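Local coordinates for protein dihydrocoumarin hydrolase, AncDHCH1 (Pseudomonas sp., PDB 6C2C) that probably hydrolyses the lactone dihydrocoumarin at a two-zinc centre of the metallo-beta-lactamase type, and is related to the organophosphate-degrading methyl-parathion hydrolases, at residues T30-G35 with K103-Q108; L80-T85 with G96-N101; G89-T94 with M120-V125; I115-M120 with G126-N131; H229-Q234 with A272-P277. All coordinates share one frame; numbering follows the deposited sequence. Where two conformers were deposited one is given.

Interaction 1 of 5, residues T30-G35 with K103-Q108; sequences TALSDG and KAAGYQ
No flat group carries this contact: Thr30 and Leu32 of the strand meet Ala105 at the end of the helix through methyl groups alone, while the one ring of the two segments, that of Tyr107, stands beside them, packed on Leu73, Leu102 and Arg21. Its hydroxyl is hydrogen-bonded to Glu28 and Asn75, so the ring is held beside the contact by bonds to residues outside it.

The CB of Ala105 lies 3.8 Å from Thr30 CG2 and 4.1 Å from Leu32 CD2, a single methyl touched by two alternate residues of the strand, both on one side of it. Threonine suits its place because it is two-faced. With CG2 held opposite the backbone N, OG1 (chi1 -48°) turns to the other side and meets NH1 of Arg21; the same NH1 also bonds the carbonyl O of Ala105, so one guanidinium nitrogen ties both segments together. Leucine adds reach, its CD2 branch extending to a methyl that the backbone could not approach.

The helix stops here in a Schellman motif. Gly106 takes a positive phi of 98°, which glycine adopts easily, and its N bonds Lys103 O at 3.0 Å. This sharp turn leaves Ala105 facing the sheet.

Strand 27-39, which provides the floor, runs between strands 19-24 and 65-75, and Phe19 of the former touches both Thr30 and Ala105. Helix 98-104 thus rests its last turn on the sheet, with Leu102 and Leu98 continuing the apolar layer over Leu32.

Interaction 2 of 5, residues L80-T85 with G96-N101; sequences LVLVDT and GKLAAN
Leu82, near the end of strand 80-83, is the first residue of its segment to meet Leu98 of the helix. It points toward the helix, and its CD2 lies 4.5 Å from Leu98 CD2, a loose methyl contact between two branched side chains in the core. Leu32 lies against both leucines and Phe136 adds to the cover of Leu82, so leucine suits a place that must be filled from several sides.

After the strand the chain turns at Asp84, whose backbone is at a positive phi of 73°. Its carboxylate points elsewhere: OD1 takes the N-H of Thr118 and OD2 takes the ND1-H of His124, a zinc ligand. The acidic side chain therefore serves as a second-shell brace of the metal site, and would probably make that histidine a stronger donor to the metal.

Thr85 offers its backbone to the helix. Leu98 CD1 rests 3.8 Å from the carbonyl carbon of Thr85, and Leu98 CB is 4.0 Å from its O. Leu98 can cover this peptide because its CG stands opposite its own backbone N (chi1 -175°), which turns CD1 onto the Thr85 peptide and CD2 toward Leu82. The hydroxyl of Thr85 is used separately, bonded to His124 O.

Leu98 N at the start of the helix meets OD1 of Asp34, and Asn101 ND2 a turn later meets Ser33 O, both on strand 27-39. Leu98 further touches Ala71 of strand 65-75. Strand 80-83, helix 98-104 and strand 114-116 form a beta-alpha-beta unit, and this contact sets its helix against the end of the first strand and the turn that follows.

Interaction 3 of 5, residues G89-T94 with M120-V125; sequences GLFGPT and MHPDHV. With ZN (zinc ion), chain C; ZN (zinc ion), chain D.
Leu90 and Phe91 press on Pro122, which sits in the chain between the zinc ligands His121 and Asp123, so an apolar contact is made directly beside a metal site in sequence. Leu90 CB lies 3.9 Å from Pro122 CB, and its CD1 branch also reaches over the proline, 3.9 Å from Pro122 O. Phe91 makes a looser approach, its CD1 4.4 Å from Pro122 CG. Leu90 is exposed and Phe91 partly so, whereas the proline beneath them is buried.

Proline suits the first turn of helix 122-125, where a backbone N-H would find no carbonyl of an earlier turn, and proline has none to satisfy. His121, at the N-cap position, has its carbonyl O receive His124 N and Val125 N. The flanking side chains go to the metals. His121 ND1 binds one zinc ion at 2.3 Å. Asp123 OD2 binds the other zinc ion at 2.3 Å, as does His124 through NE2. With chi1 at 53°, Asp123 holds its second oxygen, OD1, where water 1 donates to it at 2.6 Å. That water is bound 1.9 Å from each zinc ion, and the aspartate probably steers its orientation.

His119, His205 and Asp226 are the other protein ligands of the first zinc ion, which also binds water 2; Asp226 and His273 are those of the second. The sequence from His119 to His124 is the HxHxDH signature of the metallo-beta-lactamase superfamily, and a water or hydroxide bridging two metals is characteristic of its binuclear hydrolases.

Interaction 4 of 5, residues I115-M120 with G126-N131; sequences IYITHM and GGLMAN. With ZN (zinc ion), chain D.
Apolar contact joins the two segments, all of it through Leu128, which points toward Ile115 and Ile117. Its CD2 branch lies 3.7 Å from Ile115 CD1 and 4.0 Å from Ile115 CG2, while CD1 reaches Ile117 CD1 at 4.4 Å. Ile115 and Leu128 run past each other in opposite directions, so Leu128 CD2 lies alongside both the CD1 and CG2 methyls of Ile115. The two isoleucines, alternate residues on one side of the chain, form a branched apolar face, and a forked leucine fits by giving one methyl to each.

None of the polar bonding runs between the two segments. Within the first, His119 ND1 donates to Thr118 OG1 at 2.9 Å, with the acceptor only 10° out of the imidazole plane and an angle of 154° at the hydrogen. This fixes the rotation of the ring and leaves the opposite nitrogen for the metal. In the other segment Met129 N bonds Gly126 O, closing the short 3-10 turn that presents Leu128.

Metal coordination is the third kind. With chi1 at 64°, CG of His119 sits between the backbone N and the carbonyl carbon, and NE2 binds the zinc ion at 2.1 Å. His121, His205 and Asp226 are its other protein ligands.

Strand 114-116 lies between strands 80-83 and 140-142, bonded through its backbone to Leu82 on one flank and Val140 on the other. Val141 adds to the cover of Leu128, and Tyr178 of helix 162-180 bonds the Leu128 carbonyl.

Interaction 5 of 5, residues H229-Q234 with A272-P277; sequences HVAAVQ and AHLSFP. With ZN (zinc ion), chain C.
A pair of histidine rings, a small apolar contact and a shared water join the segment leading into helix 231-234 to the loop after strand 268-270, beside the zinc site. The rings of His229 and His273 lie side by side and point the same way, their planes at 26° but slid so far apart that they barely overlap, with centroids 5.3 Å apart. They meet through carbon, His229 CD2 being 3.7 Å from His273 CD2. Farther from the metals Ala231 CB touches Leu274 CD2 at 3.7 Å; alanine leaves room there for the branched leucine tip.

Water 3 links the backbones. It accepts from Ala231 N and donates to His273 O at 2.8 Å, with a weak bond to His229 O besides. It thus serves an N-H at the start of helix 231-234, which has no earlier turn to pair with.

Gln234 secures the approach to that helix. Its side chain folds back, and OE1 takes two N-H groups, from His229 at 2.8 Å in the carbonyl plane and from Val230 at 2.9 Å, tilted 29° from it. A glutamine is long enough to return across the turn, and its NE2 bonds Val240 O.

His273 is held from several sides: NE2 binds a zinc ion at 2.2 Å, ND1 bonds Ser68 O, and Ala272 CB lies over one ring face. The chemistry implies a metal ligand locked in its rotation, beside a second histidine close to the other zinc ion that does not coordinate it and is placed at least in part by ring packing and by the bonds on its backbone.

In the fold
Interactions 1, 2 and 4 are buried apolar contacts, interaction 2 also laying a methyl on a peptide. Interactions 1 and 2 lay the two ends of helix 98-104 on the first sheet, and interaction 4 packs the turn after helix 122-125 onto strand 114-116, a neighbour of strand 80-83. Interaction 3 is more open to solvent, with loop residues on a buried proline. Interaction 5, also buried, lies in the other half of the fold and adds an imidazole pair and a bridging water to a small methyl contact. Interactions 3, 4 and 5 converge on the two zinc ions through water 1, and interaction 2 joins them through Asp84. Phe276 of 272-277 packs on strand 27-39, connecting interaction 5 with interaction 1.

Interaction 1 of 5, residues T30-G35 with K103-Q108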
# COMPACT_ATOMS: atom_id res chain seq x y z
N THR A 30 -3.01 10.93 -6.54
CA THR A 30 -1.57 11.13 -6.31
C THR A 30 -1.06 9.86 -5.62
O THR A 30 -1.36 9.63 -4.45
CB THR A 30 -1.25 12.38 -5.48
OG1 THR A 30 -1.95 13.54 -5.98
CG2 THR A 30 0.27 12.63 -5.45
N ALA A 31 -0.28 9.03 -6.34
CA ALA A 31 0.47 7.97 -5.67
C ALA A 31 1.53 8.61 -4.78
O ALA A 31 2.23 9.54 -5.20
CB ALA A 31 1.15 7.06 -6.71
N LEU A 32 1.63 8.14 -3.54
CA LEU A 32 2.59 8.64 -2.59
C LEU A 32 3.52 7.52 -2.18
O LEU A 32 3.08 6.44 -1.78
CB LEU A 32 1.87 9.22 -1.37
CG LEU A 32 0.96 10.44 -1.63
CD1 LEU A 32 0.16 10.74 -0.37
CD2 LEU A 32 1.81 11.66 -1.96
N SER A 33 4.81 7.77 -2.24
CA SER A 33 5.77 6.77 -1.79
C SER A 33 6.09 6.96 -0.31
O SER A 33 6.37 8.09 0.14
CB SER A 33 7.05 6.92 -2.60
OG SER A 33 8.06 6.05 -2.11
N ASP A 34 6.08 5.87 0.45
CA ASP A 34 6.58 5.95 1.79
C ASP A 34 8.07 5.63 1.88
O ASP A 34 8.61 5.63 3.00
CB ASP A 34 5.81 4.98 2.72
CG ASP A 34 6.04 5.29 4.19
OD1 ASP A 34 5.89 6.48 4.59
OD2 ASP A 34 6.32 4.35 4.95
N GLY A 35 8.70 5.35 0.75
CA GLY A 35 10.05 4.81 0.74
C GLY A 35 10.02 3.39 0.20
O GLY A 35 8.99 2.88 -0.26
N LYS A 103 3.59 16.56 1.27
CA LYS A 103 3.89 17.99 1.20
C LYS A 103 4.43 18.37 -0.17
O LYS A 103 4.01 19.38 -0.75
CB LYS A 103 4.92 18.35 2.26
CG LYS A 103 5.34 19.85 2.34
CD LYS A 103 6.52 20.01 3.36
CE LYS A 103 7.01 21.47 3.51
NZ LYS A 103 5.96 22.17 4.23
N ALA A 104 5.34 17.56 -0.70
CA ALA A 104 5.85 17.87 -2.04
C ALA A 104 4.74 17.82 -3.09
O ALA A 104 4.77 18.58 -4.08
CB ALA A 104 6.99 16.93 -2.38
N ALA A 105 3.74 16.96 -2.87
CA ALA A 105 2.61 16.83 -3.77
C ALA A 105 1.60 17.96 -3.63
O ALA A 105 0.61 18.00 -4.37
CB ALA A 105 1.92 15.47 -3.51
N GLY A 106 1.84 18.87 -2.70
CA GLY A 106 1.03 20.07 -2.68
C GLY A 106 -0.12 20.04 -1.69
O GLY A 106 -0.98 20.94 -1.76
N TYR A 107 -0.14 19.08 -0.76
CA TYR A 107 -1.20 19.02 0.24
C TYR A 107 -0.63 18.99 1.64
O TYR A 107 0.52 18.59 1.88
CB TYR A 107 -2.07 17.77 0.04
CG TYR A 107 -2.87 17.80 -1.22
CD1 TYR A 107 -4.02 18.61 -1.32
CD2 TYR A 107 -2.45 17.12 -2.37
CE1 TYR A 107 -4.78 18.66 -2.49
CE2 TYR A 107 -3.22 17.15 -3.55
CZ TYR A 107 -4.38 17.93 -3.60
OH TYR A 107 -5.18 17.95 -4.74
N GLN A 108 -1.48 19.37 2.60
CA GLN A 108 -1.11 19.33 4.00
C GLN A 108 -1.97 18.33 4.72
O GLN A 108 -3.12 18.11 4.33
CB GLN A 108 -1.30 20.70 4.67
CG GLN A 108 -0.29 21.76 4.17
CD GLN A 108 -0.69 22.30 2.81
OE1 GLN A 108 -0.00 22.06 1.77
NE2 GLN A 108 -1.81 23.00 2.78

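Interaction 2 of 5, residues L80-T85 with G96-N101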
# COMPACT_ATOMS: atom_id res chain seq x y z
N LEU A 80 -11.09 15.08 0.13
CA LEU A 80 -9.70 14.62 -0.04
C LEU A 80 -9.53 13.36 0.81
O LEU A 80 -9.65 13.41 2.04
CB LEU A 80 -8.70 15.69 0.38
CG LEU A 80 -7.23 15.36 0.10
CD1 LEU A 80 -6.92 15.21 -1.44
CD2 LEU A 80 -6.31 16.44 0.73
N VAL A 81 -9.24 12.23 0.16
CA VAL A 81 -9.15 10.97 0.88
C VAL A 81 -7.81 10.32 0.60
O VAL A 81 -7.24 10.44 -0.48
CB VAL A 81 -10.30 10.03 0.51
CG1 VAL A 81 -11.64 10.74 0.81
CG2 VAL A 81 -10.21 9.68 -0.94
N LEU A 82 -7.29 9.68 1.63
CA LEU A 82 -5.97 9.06 1.55
C LEU A 82 -6.16 7.58 1.83
O LEU A 82 -6.74 7.21 2.87
CB LEU A 82 -5.03 9.69 2.55
CG LEU A 82 -3.67 9.01 2.71
CD1 LEU A 82 -2.90 9.00 1.39
CD2 LEU A 82 -2.83 9.67 3.81
N VAL A 83 -5.68 6.73 0.91
CA VAL A 83 -5.74 5.26 1.06
C VAL A 83 -4.34 4.78 1.45
O VAL A 83 -3.42 4.96 0.76
CB VAL A 83 -6.12 4.56 -0.24
CG1 VAL A 83 -6.02 3.07 -0.06
CG2 VAL A 83 -7.56 4.91 -0.61
N ASP A 84 -4.28 4.34 2.69
CA ASP A 84 -3.08 3.91 3.40
C ASP A 84 -2.16 5.08 3.77
O ASP A 84 -2.34 6.12 3.25
CB ASP A 84 -2.38 2.78 2.72
CG ASP A 84 -3.15 1.46 2.85
OD1 ASP A 84 -4.04 1.37 3.70
OD2 ASP A 84 -2.81 0.57 2.09
N THR A 85 -1.22 4.84 4.68
CA THR A 85 -0.40 5.94 5.19
C THR A 85 1.05 5.66 5.42
O THR A 85 1.72 6.42 5.98
CB THR A 85 -0.92 6.47 6.56
OG1 THR A 85 -0.73 5.48 7.56
CG2 THR A 85 -2.41 6.87 6.55
N GLY A 96 8.60 5.78 6.17
CA GLY A 96 8.16 7.02 6.78
C GLY A 96 8.31 8.26 5.92
O GLY A 96 8.23 9.38 6.44
N LYS A 97 8.49 8.11 4.60
CA LYS A 97 8.66 9.28 3.75
C LYS A 97 7.34 9.88 3.30
O LYS A 97 7.34 10.93 2.63
CB LYS A 97 9.50 8.93 2.51
CG LYS A 97 10.76 8.18 2.76
CD LYS A 97 11.41 8.45 4.09
CE LYS A 97 12.87 8.03 4.07
NZ LYS A 97 13.16 7.33 5.34
N LEU A 98 6.21 9.24 3.62
CA LEU A 98 4.93 9.73 3.10
C LEU A 98 4.67 11.19 3.45
O LEU A 98 4.22 11.95 2.60
CB LEU A 98 3.78 8.86 3.60
CG LEU A 98 2.43 9.28 2.95
CD1 LEU A 98 1.65 8.05 2.48
CD2 LEU A 98 1.63 10.07 3.93
N ALA A 99 4.90 11.59 4.70
CA ALA A 99 4.60 12.95 5.09
C ALA A 99 5.32 13.96 4.21
O ALA A 99 4.71 14.91 3.72
CB ALA A 99 4.94 13.17 6.56
N ALA A 100 6.61 13.73 3.94
CA ALA A 100 7.37 14.66 3.10
C ALA A 100 6.86 14.64 1.66
O ALA A 100 6.80 15.69 0.97
CB ALA A 100 8.86 14.27 3.15
N ASN A 101 6.45 13.46 1.17
CA ASN A 101 6.01 13.37 -0.22
C ASN A 101 4.61 13.95 -0.41
O ASN A 101 4.33 14.53 -1.45
CB ASN A 101 6.12 11.88 -0.65
CG ASN A 101 7.56 11.53 -0.88
OD1 ASN A 101 8.32 12.44 -1.30
ND2 ASN A 101 8.00 10.30 -0.60

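Interaction 3 of 5, residues G89-T94 with M120-V125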
# COMPACT_ATOMS: atom_id res chain seq x y z
N GLY A 89 7.78 5.47 11.55
CA GLY A 89 9.01 4.76 11.91
C GLY A 89 8.82 3.34 12.43
O GLY A 89 9.71 2.80 13.10
N LEU A 90 7.73 2.68 12.09
CA LEU A 90 7.46 1.36 12.66
C LEU A 90 8.23 0.25 11.99
O LEU A 90 8.28 -0.87 12.52
CB LEU A 90 5.93 1.03 12.56
CG LEU A 90 5.00 1.96 13.35
CD1 LEU A 90 3.55 1.53 13.19
CD2 LEU A 90 5.47 2.00 14.83
N PHE A 91 8.80 0.51 10.82
CA PHE A 91 9.41 -0.58 10.07
C PHE A 91 10.75 -0.12 9.53
O PHE A 91 11.08 -0.35 8.37
CB PHE A 91 8.47 -1.09 8.97
CG PHE A 91 8.67 -2.53 8.61
CD1 PHE A 91 8.33 -3.54 9.49
CD2 PHE A 91 9.28 -2.88 7.39
CE1 PHE A 91 8.57 -4.88 9.15
CE2 PHE A 91 9.51 -4.20 7.04
CZ PHE A 91 9.15 -5.21 7.91
N GLY A 92 11.51 0.60 10.36
CA GLY A 92 12.90 0.91 10.06
C GLY A 92 13.11 2.30 9.52
O GLY A 92 12.15 3.00 9.17
N PRO A 93 14.37 2.71 9.35
CA PRO A 93 14.66 4.09 8.94
C PRO A 93 14.47 4.40 7.46
O PRO A 93 14.51 5.58 7.14
CB PRO A 93 16.15 4.26 9.34
CG PRO A 93 16.69 2.94 9.27
CD PRO A 93 15.60 1.94 9.61
N THR A 94 14.19 3.41 6.57
CA THR A 94 14.04 3.69 5.15
C THR A 94 12.60 4.02 4.76
O THR A 94 12.36 4.35 3.61
CB THR A 94 14.54 2.51 4.30
OG1 THR A 94 13.68 1.36 4.42
CG2 THR A 94 15.98 2.18 4.75
N MET A 120 -4.38 -3.35 8.77
CA MET A 120 -3.62 -2.68 9.83
C MET A 120 -2.21 -3.21 10.05
O MET A 120 -1.71 -3.16 11.16
CB MET A 120 -4.42 -2.71 11.14
CG MET A 120 -5.74 -1.93 10.96
SD MET A 120 -6.62 -1.82 12.56
CE MET A 120 -8.05 -0.90 11.99
N HIS A 121 -1.49 -3.58 9.01
CA HIS A 121 -0.08 -3.81 9.13
C HIS A 121 0.67 -2.51 9.32
O HIS A 121 0.17 -1.43 8.96
CB HIS A 121 0.42 -4.58 7.90
CG HIS A 121 0.13 -6.05 7.94
ND1 HIS A 121 0.26 -6.89 6.87
CD2 HIS A 121 -0.29 -6.84 8.97
CE1 HIS A 121 -0.06 -8.13 7.20
NE2 HIS A 121 -0.39 -8.13 8.48
N PRO A 122 1.86 -2.56 9.90
CA PRO A 122 2.52 -1.32 10.31
C PRO A 122 2.85 -0.39 9.18
O PRO A 122 2.83 0.81 9.39
CB PRO A 122 3.82 -1.81 10.97
CG PRO A 122 4.00 -3.15 10.43
CD PRO A 122 2.60 -3.74 10.34
N ASP A 123 3.14 -0.92 8.01
CA ASP A 123 3.49 -0.13 6.84
C ASP A 123 2.28 0.42 6.15
O ASP A 123 2.42 1.08 5.12
CB ASP A 123 4.31 -0.96 5.85
CG ASP A 123 3.61 -2.32 5.45
OD1 ASP A 123 3.08 -3.09 6.25
OD2 ASP A 123 3.64 -2.60 4.28
N HIS A 124 1.09 0.28 6.75
CA HIS A 124 -0.10 0.96 6.24
C HIS A 124 -0.75 1.90 7.22
O HIS A 124 -1.38 2.89 6.80
CB HIS A 124 -1.14 -0.08 5.76
CG HIS A 124 -0.53 -1.00 4.72
ND1 HIS A 124 -0.74 -0.87 3.36
CD2 HIS A 124 0.39 -1.98 4.87
CE1 HIS A 124 0.02 -1.75 2.72
NE2 HIS A 124 0.73 -2.43 3.62
N VAL A 125 -0.59 1.67 8.53
CA VAL A 125 -1.18 2.54 9.53
C VAL A 125 -0.17 3.41 10.26
O VAL A 125 -0.60 4.33 10.97
CB VAL A 125 -1.99 1.73 10.58
CG1 VAL A 125 -3.18 1.06 9.92
CG2 VAL A 125 -1.13 0.69 11.38
ZN ZN C . 2.06 -4.03 3.36
ZN ZN D . 0.55 -6.25 4.70
O HOH W 1 1.93 -5.00 4.94
O HOH W 2 2.25 -7.68 4.43

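Interaction 4 of 5, residues I115-M120 with G126-N131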
# COMPACT_ATOMS: atom_id res chain seq x y z
N ILE A 115 -9.52 8.78 5.71
CA ILE A 115 -8.37 7.91 5.44
C ILE A 115 -8.92 6.50 5.44
O ILE A 115 -9.59 6.09 6.39
CB ILE A 115 -7.27 8.09 6.51
CG1 ILE A 115 -6.72 9.53 6.40
CG2 ILE A 115 -6.18 7.01 6.28
CD1 ILE A 115 -5.73 9.90 7.59
N TYR A 116 -8.66 5.75 4.37
CA TYR A 116 -9.13 4.36 4.25
C TYR A 116 -7.94 3.42 4.33
O TYR A 116 -6.95 3.59 3.63
CB TYR A 116 -9.91 4.13 2.95
CG TYR A 116 -11.08 5.09 2.76
CD1 TYR A 116 -11.78 5.61 3.85
CD2 TYR A 116 -11.42 5.51 1.49
CE1 TYR A 116 -12.88 6.52 3.66
CE2 TYR A 116 -12.50 6.41 1.30
CZ TYR A 116 -13.15 6.92 2.41
OH TYR A 116 -14.20 7.83 2.13
N ILE A 117 -7.99 2.48 5.27
CA ILE A 117 -6.88 1.59 5.56
C ILE A 117 -7.16 0.23 4.93
O ILE A 117 -8.19 -0.40 5.23
CB ILE A 117 -6.71 1.48 7.08
CG1 ILE A 117 -6.34 2.84 7.69
CG2 ILE A 117 -5.71 0.39 7.41
CD1 ILE A 117 -5.01 3.40 7.10
N THR A 118 -6.26 -0.24 4.05
CA THR A 118 -6.52 -1.55 3.45
C THR A 118 -6.41 -2.66 4.50
O THR A 118 -7.23 -3.57 4.53
CB THR A 118 -5.53 -1.82 2.30
OG1 THR A 118 -4.16 -1.78 2.78
CG2 THR A 118 -5.76 -0.84 1.13
N HIS A 119 -5.46 -2.52 5.43
CA HIS A 119 -5.29 -3.46 6.52
C HIS A 119 -4.32 -2.86 7.52
O HIS A 119 -3.55 -1.96 7.19
CB HIS A 119 -4.77 -4.82 6.02
CG HIS A 119 -3.40 -4.81 5.41
ND1 HIS A 119 -3.07 -4.06 4.29
CD2 HIS A 119 -2.28 -5.50 5.74
CE1 HIS A 119 -1.80 -4.28 3.96
NE2 HIS A 119 -1.30 -5.19 4.81
N MET A 120 -4.38 -3.35 8.77
CA MET A 120 -3.62 -2.68 9.83
C MET A 120 -2.21 -3.21 10.05
O MET A 120 -1.71 -3.16 11.16
CB MET A 120 -4.42 -2.71 11.14
CG MET A 120 -5.74 -1.93 10.96
SD MET A 120 -6.62 -1.82 12.56
CE MET A 120 -8.05 -0.90 11.99
N GLY A 126 1.16 3.14 10.18
CA GLY A 126 2.13 3.89 10.99
C GLY A 126 2.07 5.37 10.71
O GLY A 126 2.19 6.20 11.64
N GLY A 127 1.80 5.73 9.45
CA GLY A 127 1.70 7.14 9.09
C GLY A 127 0.56 7.89 9.76
O GLY A 127 0.58 9.14 9.75
N LEU A 128 -0.39 7.19 10.37
CA LEU A 128 -1.47 7.92 11.05
C LEU A 128 -1.00 8.71 12.26
O LEU A 128 -1.75 9.58 12.70
CB LEU A 128 -2.53 6.92 11.53
CG LEU A 128 -3.36 6.34 10.41
CD1 LEU A 128 -4.11 5.14 11.00
CD2 LEU A 128 -4.34 7.38 9.84
N MET A 129 0.08 8.31 12.92
CA MET A 129 0.40 8.87 14.23
C MET A 129 1.79 9.49 14.22
O MET A 129 2.72 8.98 13.58
CB MET A 129 0.27 7.77 15.34
CG MET A 129 0.46 8.33 16.76
SD MET A 129 2.24 8.26 17.19
CE MET A 129 2.33 6.60 17.85
N ALA A 130 1.92 10.63 14.90
CA ALA A 130 3.24 11.18 15.19
C ALA A 130 3.17 11.81 16.55
O ALA A 130 2.28 12.63 16.80
CB ALA A 130 3.66 12.20 14.13
N ASN A 131 4.08 11.41 17.44
CA ASN A 131 4.21 12.04 18.75
C ASN A 131 2.96 11.78 19.61
O ASN A 131 2.52 12.64 20.38
CB ASN A 131 4.46 13.55 18.60
CG ASN A 131 5.95 13.92 18.63
OD1 ASN A 131 6.83 13.10 18.33
ND2 ASN A 131 6.24 15.18 19.00
ZN ZN D . 0.55 -6.25 4.70
O HOH W 1 1.93 -5.00 4.94
O HOH W 2 2.25 -7.68 4.43

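Interaction 5 of 5, residues H229-Q234 with A272-P277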
# COMPACT_ATOMS: atom_id res chain seq x y z
N HIS A 229 2.85 -9.05 -3.16
CA HIS A 229 4.08 -8.54 -2.59
C HIS A 229 5.26 -8.60 -3.52
O HIS A 229 6.18 -7.79 -3.36
CB HIS A 229 4.50 -9.29 -1.31
CG HIS A 229 3.59 -9.02 -0.16
ND1 HIS A 229 2.32 -9.58 -0.08
CD2 HIS A 229 3.74 -8.24 0.94
CE1 HIS A 229 1.75 -9.16 1.04
NE2 HIS A 229 2.59 -8.38 1.69
N VAL A 230 5.30 -9.55 -4.44
CA VAL A 230 6.50 -9.82 -5.23
C VAL A 230 6.02 -9.98 -6.67
O VAL A 230 5.68 -11.09 -7.11
CB VAL A 230 7.26 -11.06 -4.75
CG1 VAL A 230 8.55 -11.16 -5.56
CG2 VAL A 230 7.58 -10.95 -3.27
N ALA A 231 5.95 -8.85 -7.41
CA ALA A 231 5.49 -8.90 -8.79
C ALA A 231 6.21 -9.98 -9.61
O ALA A 231 5.56 -10.68 -10.39
CB ALA A 231 5.71 -7.53 -9.49
N ALA A 232 7.52 -10.12 -9.41
CA ALA A 232 8.33 -11.00 -10.27
C ALA A 232 8.03 -12.48 -10.05
O ALA A 232 8.52 -13.29 -10.84
CB ALA A 232 9.83 -10.76 -10.03
N VAL A 233 7.28 -12.83 -9.01
CA VAL A 233 6.82 -14.20 -8.72
C VAL A 233 5.32 -14.31 -8.91
O VAL A 233 4.82 -15.24 -9.59
CB VAL A 233 7.20 -14.61 -7.28
CG1 VAL A 233 6.47 -15.91 -6.89
CG2 VAL A 233 8.71 -14.84 -7.11
N GLN A 234 4.57 -13.37 -8.35
CA GLN A 234 3.15 -13.59 -8.14
C GLN A 234 2.26 -13.21 -9.32
O GLN A 234 1.09 -13.60 -9.32
CB GLN A 234 2.69 -12.86 -6.87
CG GLN A 234 3.26 -13.51 -5.62
CD GLN A 234 2.91 -12.72 -4.42
OE1 GLN A 234 3.19 -11.53 -4.39
NE2 GLN A 234 2.17 -13.31 -3.48
N ALA A 272 0.07 -1.54 -3.01
CA ALA A 272 1.01 -0.99 -2.02
C ALA A 272 2.46 -1.44 -2.21
O ALA A 272 3.37 -0.68 -1.88
CB ALA A 272 0.58 -1.39 -0.59
N HIS A 273 2.68 -2.65 -2.79
CA HIS A 273 4.04 -3.19 -2.88
C HIS A 273 4.45 -3.51 -4.31
O HIS A 273 5.41 -4.26 -4.53
CB HIS A 273 4.22 -4.43 -1.95
CG HIS A 273 3.97 -4.07 -0.50
ND1 HIS A 273 4.55 -2.97 0.10
CD2 HIS A 273 3.15 -4.61 0.41
CE1 HIS A 273 4.11 -2.86 1.35
NE2 HIS A 273 3.27 -3.84 1.56
N LEU A 274 3.78 -2.92 -5.30
CA LEU A 274 4.31 -2.91 -6.67
C LEU A 274 5.23 -1.68 -6.79
O LEU A 274 5.01 -0.65 -6.14
CB LEU A 274 3.17 -2.79 -7.69
CG LEU A 274 2.29 -4.03 -7.73
CD1 LEU A 274 1.23 -3.87 -8.79
CD2 LEU A 274 3.18 -5.28 -8.03
N SER A 275 6.30 -1.84 -7.57
CA SER A 275 7.29 -0.78 -7.72
C SER A 275 6.63 0.58 -7.97
O SER A 275 5.81 0.71 -8.89
CB SER A 275 8.20 -1.19 -8.90
OG SER A 275 9.21 -0.23 -9.21
N PHE A 276 6.99 1.56 -7.15
CA PHE A 276 6.34 2.86 -7.18
C PHE A 276 6.28 3.41 -8.61
O PHE A 276 7.31 3.41 -9.31
CB PHE A 276 7.10 3.83 -6.26
CG PHE A 276 6.44 5.19 -6.21
CD1 PHE A 276 5.29 5.40 -5.44
CD2 PHE A 276 6.93 6.26 -7.02
CE1 PHE A 276 4.63 6.62 -5.43
CE2 PHE A 276 6.29 7.52 -6.97
CZ PHE A 276 5.12 7.68 -6.20
N PRO A 277 5.13 3.92 -9.08
CA PRO A 277 3.93 4.26 -8.32
C PRO A 277 2.93 3.09 -8.20
O PRO A 277 1.85 3.29 -7.57
CB PRO A 277 3.33 5.43 -9.15
CG PRO A 277 3.67 5.01 -10.59
CD PRO A 277 5.11 4.52 -10.45
ZN ZN C . 2.06 -4.03 3.36
O HOH W 3 6.43 -6.23 -6.29
O HOH W 1 1.93 -5.00 4.94